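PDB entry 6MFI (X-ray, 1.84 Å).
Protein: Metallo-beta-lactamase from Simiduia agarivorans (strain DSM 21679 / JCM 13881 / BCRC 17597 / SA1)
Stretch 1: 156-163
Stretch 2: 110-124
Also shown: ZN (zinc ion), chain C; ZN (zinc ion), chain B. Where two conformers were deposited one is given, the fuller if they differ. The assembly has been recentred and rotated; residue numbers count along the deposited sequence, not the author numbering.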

# COMPACT_ATOMS: atom_id res chain seq x y z
N ALA A 156 -9.23 -6.57 15.13
CA ALA A 156 -8.81 -7.94 14.88
C ALA A 156 -7.29 -8.06 14.90
O ALA A 156 -6.58 -7.23 14.32
CB ALA A 156 -9.36 -8.44 13.56
N SER A 157 -6.79 -9.09 15.57
CA SER A 157 -5.36 -9.33 15.66
C SER A 157 -4.89 -10.25 14.54
O SER A 157 -5.68 -10.99 13.93
CB SER A 157 -5.00 -9.94 17.02
OG SER A 157 -5.58 -11.23 17.17
N PHE A 158 -3.60 -10.20 14.26
CA PHE A 158 -2.96 -11.01 13.24
C PHE A 158 -1.62 -11.49 13.77
O PHE A 158 -1.09 -10.91 14.73
CB PHE A 158 -2.78 -10.23 11.93
CG PHE A 158 -2.21 -8.86 12.10
CD1 PHE A 158 -0.84 -8.65 12.11
CD2 PHE A 158 -3.05 -7.76 12.24
CE1 PHE A 158 -0.31 -7.39 12.27
CE2 PHE A 158 -2.52 -6.49 12.40
CZ PHE A 158 -1.15 -6.30 12.41
N PRO A 159 -1.06 -12.56 13.19
CA PRO A 159 0.22 -13.08 13.70
C PRO A 159 1.32 -12.03 13.70
O PRO A 159 1.42 -11.22 12.77
CB PRO A 159 0.53 -14.23 12.74
CG PRO A 159 -0.79 -14.67 12.23
CD PRO A 159 -1.63 -13.42 12.15
N VAL A 160 2.14 -12.05 14.75
CA VAL A 160 3.21 -11.07 14.88
C VAL A 160 4.30 -11.35 13.86
O VAL A 160 4.56 -12.50 13.48
CB VAL A 160 3.77 -11.07 16.32
CG1 VAL A 160 2.64 -10.93 17.33
CG2 VAL A 160 4.58 -12.33 16.58
N ALA A 161 4.94 -10.28 13.38
CA ALA A 161 5.98 -10.37 12.37
C ALA A 161 7.29 -9.85 12.93
O ALA A 161 7.33 -9.15 13.95
CB ALA A 161 5.59 -9.59 11.11
N ARG A 162 8.38 -10.19 12.25
CA ARG A 162 9.73 -9.80 12.65
C ARG A 162 10.17 -8.61 11.81
O ARG A 162 10.40 -8.75 10.60
CB ARG A 162 10.70 -10.97 12.49
CG ARG A 162 10.33 -12.20 13.30
CD ARG A 162 11.10 -13.42 12.83
NE ARG A 162 12.54 -13.28 13.05
CZ ARG A 162 13.45 -14.12 12.59
NH1 ARG A 162 13.09 -15.17 11.87
NH2 ARG A 162 14.74 -13.92 12.84
N VAL A 163 10.28 -7.45 12.44
CA VAL A 163 10.73 -6.24 11.77
C VAL A 163 12.24 -6.12 11.93
O VAL A 163 12.76 -6.15 13.05
CB VAL A 163 10.02 -5.00 12.34
CG1 VAL A 163 10.58 -3.73 11.73
CG2 VAL A 163 8.52 -5.10 12.10
ZN ZN C . -6.67 0.75 6.92
ZN ZN B . -7.54 -1.03 4.15
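Stretch 2, residues 110-124: HEHIDHVGGMASLQS

Stretch 2 (110-124) lies along stretch 1 (156-163), an extended segment with no regular helix or strand. The two run in the same general sense: Ile113 sits beside Ala156 and Phe158, Gly117 opposite Phe158 (CA to CA 5.3 Å), Ala120 opposite Ala161 (CA to CA 4.5 Å), and Gln123 near Arg162. Stretch 2 begins as a loop, with His112 at the N-cap position of a short helix that starts at Ile113; a type I turn from Val116 to Met119 follows, and Gly118 is at the N-cap position of a second helix, which starts at Met119 and continues past Ser124. Together the stretches bury 523 Å², both sides summed.

The main bump is the ring of Phe158, with chi1 at 47° (p). It enters a hollow lined by Ile113, Val116, Gly117 and the backbone of Glu111. Its CD2 lies 3.7 Å from Ile113 CG1, its CZ 4.1 Å from Val116 CG2 and 4.3 Å from Glu111 O, and its CB 3.5 Å from Gly117 O. Gly117 leaves its side of the hollow low; an ideal CB there would come within 2.4 Å of Ile113 O, a clash within stretch 2. Ile113, extended with both chi angles t, reaches back along stretch 1, so that its CD1 meets Ala156 CB at 3.7 Å and Ser157 O at 3.8 Å.

Ala120 is the smaller bump in the other direction. Its CB fits against the bend of backbone from Pro159 to Ala161, 3.2 Å from Val160 O, 4.0 Å from Ala161 CA and 4.1 Å from Ala161 CB; Pro159 CB stands 4.2 Å from Ala120 CB. Ser157 and Val160 point their CA-to-CB bonds away, while those of Ala156, Phe158, Pro159 and Ala161 point toward stretch 2.

No direct hydrogen bond crosses the contact; two waters fill the gaps instead. Water 2 donates to Gly117 O (2.6 Å from the water O) and to Pro159 O (2.8 Å from the water O), and accepts from Ala120 N (2.9 Å), tying the start of the second helix to stretch 1. Water 3 donates to Gln123 OE1 (2.6 Å from the water O) and accepts from Arg162 N (2.9 Å), while Arg162 CD passes 4.0 Å from Gln123 OE1.

Away from this contact, His110 NE2 (2.2 Å) and His112 ND1 (2.0 Å) bind ZN of chain C, and Asp114 OD2 (2.0 Å) and His115 NE2 (2.2 Å) bind ZN of chain B, with water 1 bridging both ions.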

# COMPACT_ATOMS: atom_id res chain seq x y z
N HIS A 110 0.04 0.78 5.38
CA HIS A 110 -0.28 1.07 6.77
C HIS A 110 -0.62 -0.23 7.49
O HIS A 110 -0.92 -1.25 6.87
CB HIS A 110 -1.41 2.09 6.91
CG HIS A 110 -2.72 1.64 6.34
ND1 HIS A 110 -3.15 1.98 5.08
CD2 HIS A 110 -3.71 0.88 6.88
CE1 HIS A 110 -4.33 1.45 4.86
NE2 HIS A 110 -4.70 0.78 5.93
N GLU A 111 -0.57 -0.17 8.82
CA GLU A 111 -0.55 -1.35 9.69
C GLU A 111 -1.94 -1.88 10.02
O GLU A 111 -2.19 -2.29 11.15
CB GLU A 111 0.22 -1.02 10.97
CG GLU A 111 -0.32 0.18 11.74
CD GLU A 111 0.24 1.51 11.26
OE1 GLU A 111 0.38 2.43 12.10
OE2 GLU A 111 0.55 1.64 10.06
N HIS A 112 -2.85 -1.91 9.06
CA HIS A 112 -4.16 -2.52 9.28
C HIS A 112 -4.15 -3.97 8.81
O HIS A 112 -3.37 -4.36 7.94
CB HIS A 112 -5.26 -1.74 8.56
CG HIS A 112 -5.76 -0.56 9.34
ND1 HIS A 112 -6.78 0.25 8.88
CD2 HIS A 112 -5.38 -0.05 10.54
CE1 HIS A 112 -7.01 1.20 9.77
NE2 HIS A 112 -6.17 1.04 10.78
N ILE A 113 -5.04 -4.77 9.40
CA ILE A 113 -5.01 -6.22 9.20
C ILE A 113 -5.27 -6.58 7.74
O ILE A 113 -4.77 -7.60 7.25
CB ILE A 113 -6.02 -6.91 10.14
CG1 ILE A 113 -5.94 -8.43 10.01
CG2 ILE A 113 -7.44 -6.42 9.87
CD1 ILE A 113 -6.94 -9.18 10.86
N ASP A 114 -6.04 -5.76 7.02
CA ASP A 114 -6.34 -6.09 5.63
C ASP A 114 -5.16 -5.85 4.70
O ASP A 114 -5.25 -6.20 3.52
CB ASP A 114 -7.56 -5.29 5.15
CG ASP A 114 -7.40 -3.80 5.36
OD1 ASP A 114 -6.94 -3.40 6.44
OD2 ASP A 114 -7.75 -3.03 4.43
N HIS A 115 -4.07 -5.28 5.19
CA HIS A 115 -2.89 -5.01 4.36
C HIS A 115 -1.63 -5.69 4.85
O HIS A 115 -0.76 -6.01 4.04
CB HIS A 115 -2.64 -3.50 4.27
CG HIS A 115 -3.80 -2.73 3.73
ND1 HIS A 115 -4.28 -2.89 2.45
CD2 HIS A 115 -4.58 -1.78 4.31
CE1 HIS A 115 -5.31 -2.08 2.26
NE2 HIS A 115 -5.51 -1.40 3.37
N VAL A 116 -1.49 -5.93 6.16
CA VAL A 116 -0.27 -6.52 6.71
C VAL A 116 -0.62 -7.72 7.57
O VAL A 116 0.23 -8.22 8.32
CB VAL A 116 0.53 -5.48 7.51
CG1 VAL A 116 0.98 -4.34 6.62
CG2 VAL A 116 -0.29 -4.96 8.67
N GLY A 117 -1.86 -8.20 7.46
CA GLY A 117 -2.28 -9.32 8.30
C GLY A 117 -1.50 -10.59 8.03
O GLY A 117 -1.22 -11.36 8.95
N GLY A 118 -1.12 -10.82 6.78
CA GLY A 118 -0.37 -12.00 6.42
C GLY A 118 1.11 -11.73 6.20
O GLY A 118 1.78 -12.48 5.49
N MET A 119 1.61 -10.65 6.80
CA MET A 119 3.02 -10.29 6.61
C MET A 119 3.95 -11.34 7.22
O MET A 119 5.00 -11.64 6.65
CB MET A 119 3.28 -8.91 7.22
CG MET A 119 4.53 -8.22 6.68
SD MET A 119 4.54 -8.10 4.88
CE MET A 119 3.85 -6.46 4.65
N ALA A 120 3.57 -11.90 8.38
CA ALA A 120 4.42 -12.88 9.03
C ALA A 120 4.56 -14.15 8.20
O ALA A 120 5.62 -14.77 8.17
CB ALA A 120 3.88 -13.21 10.42
N SER A 121 3.48 -14.55 7.51
CA SER A 121 3.54 -15.74 6.68
C SER A 121 4.45 -15.53 5.47
O SER A 121 5.22 -16.42 5.10
CB SER A 121 2.13 -16.14 6.23
OG SER A 121 1.32 -16.48 7.34
N LEU A 122 4.37 -14.35 4.84
CA LEU A 122 5.23 -14.06 3.70
C LEU A 122 6.68 -13.90 4.13
O LEU A 122 7.60 -14.30 3.40
CB LEU A 122 4.74 -12.81 2.97
CG LEU A 122 3.41 -12.94 2.22
CD1 LEU A 122 3.14 -11.68 1.41
CD2 LEU A 122 3.42 -14.17 1.32
N GLN A 123 6.91 -13.32 5.31
CA GLN A 123 8.27 -13.17 5.81
C GLN A 123 8.88 -14.52 6.16
O GLN A 123 10.08 -14.74 5.94
CB GLN A 123 8.27 -12.25 7.03
CG GLN A 123 9.65 -11.77 7.46
CD GLN A 123 10.35 -12.74 8.39
OE1 GLN A 123 9.71 -13.54 9.08
NE2 GLN A 123 11.68 -12.68 8.43
N SER A 124 8.08 -15.44 6.69
CA SER A 124 8.60 -16.74 7.10
C SER A 124 8.94 -17.61 5.90
O SER A 124 9.96 -18.32 5.91
CB SER A 124 7.60 -17.45 8.01
OG SER A 124 8.00 -18.78 8.27
O HOH W 1 -7.93 -0.49 6.03
O HOH W 2 1.13 -11.40 9.96
O HOH W 3 7.79 -12.22 10.23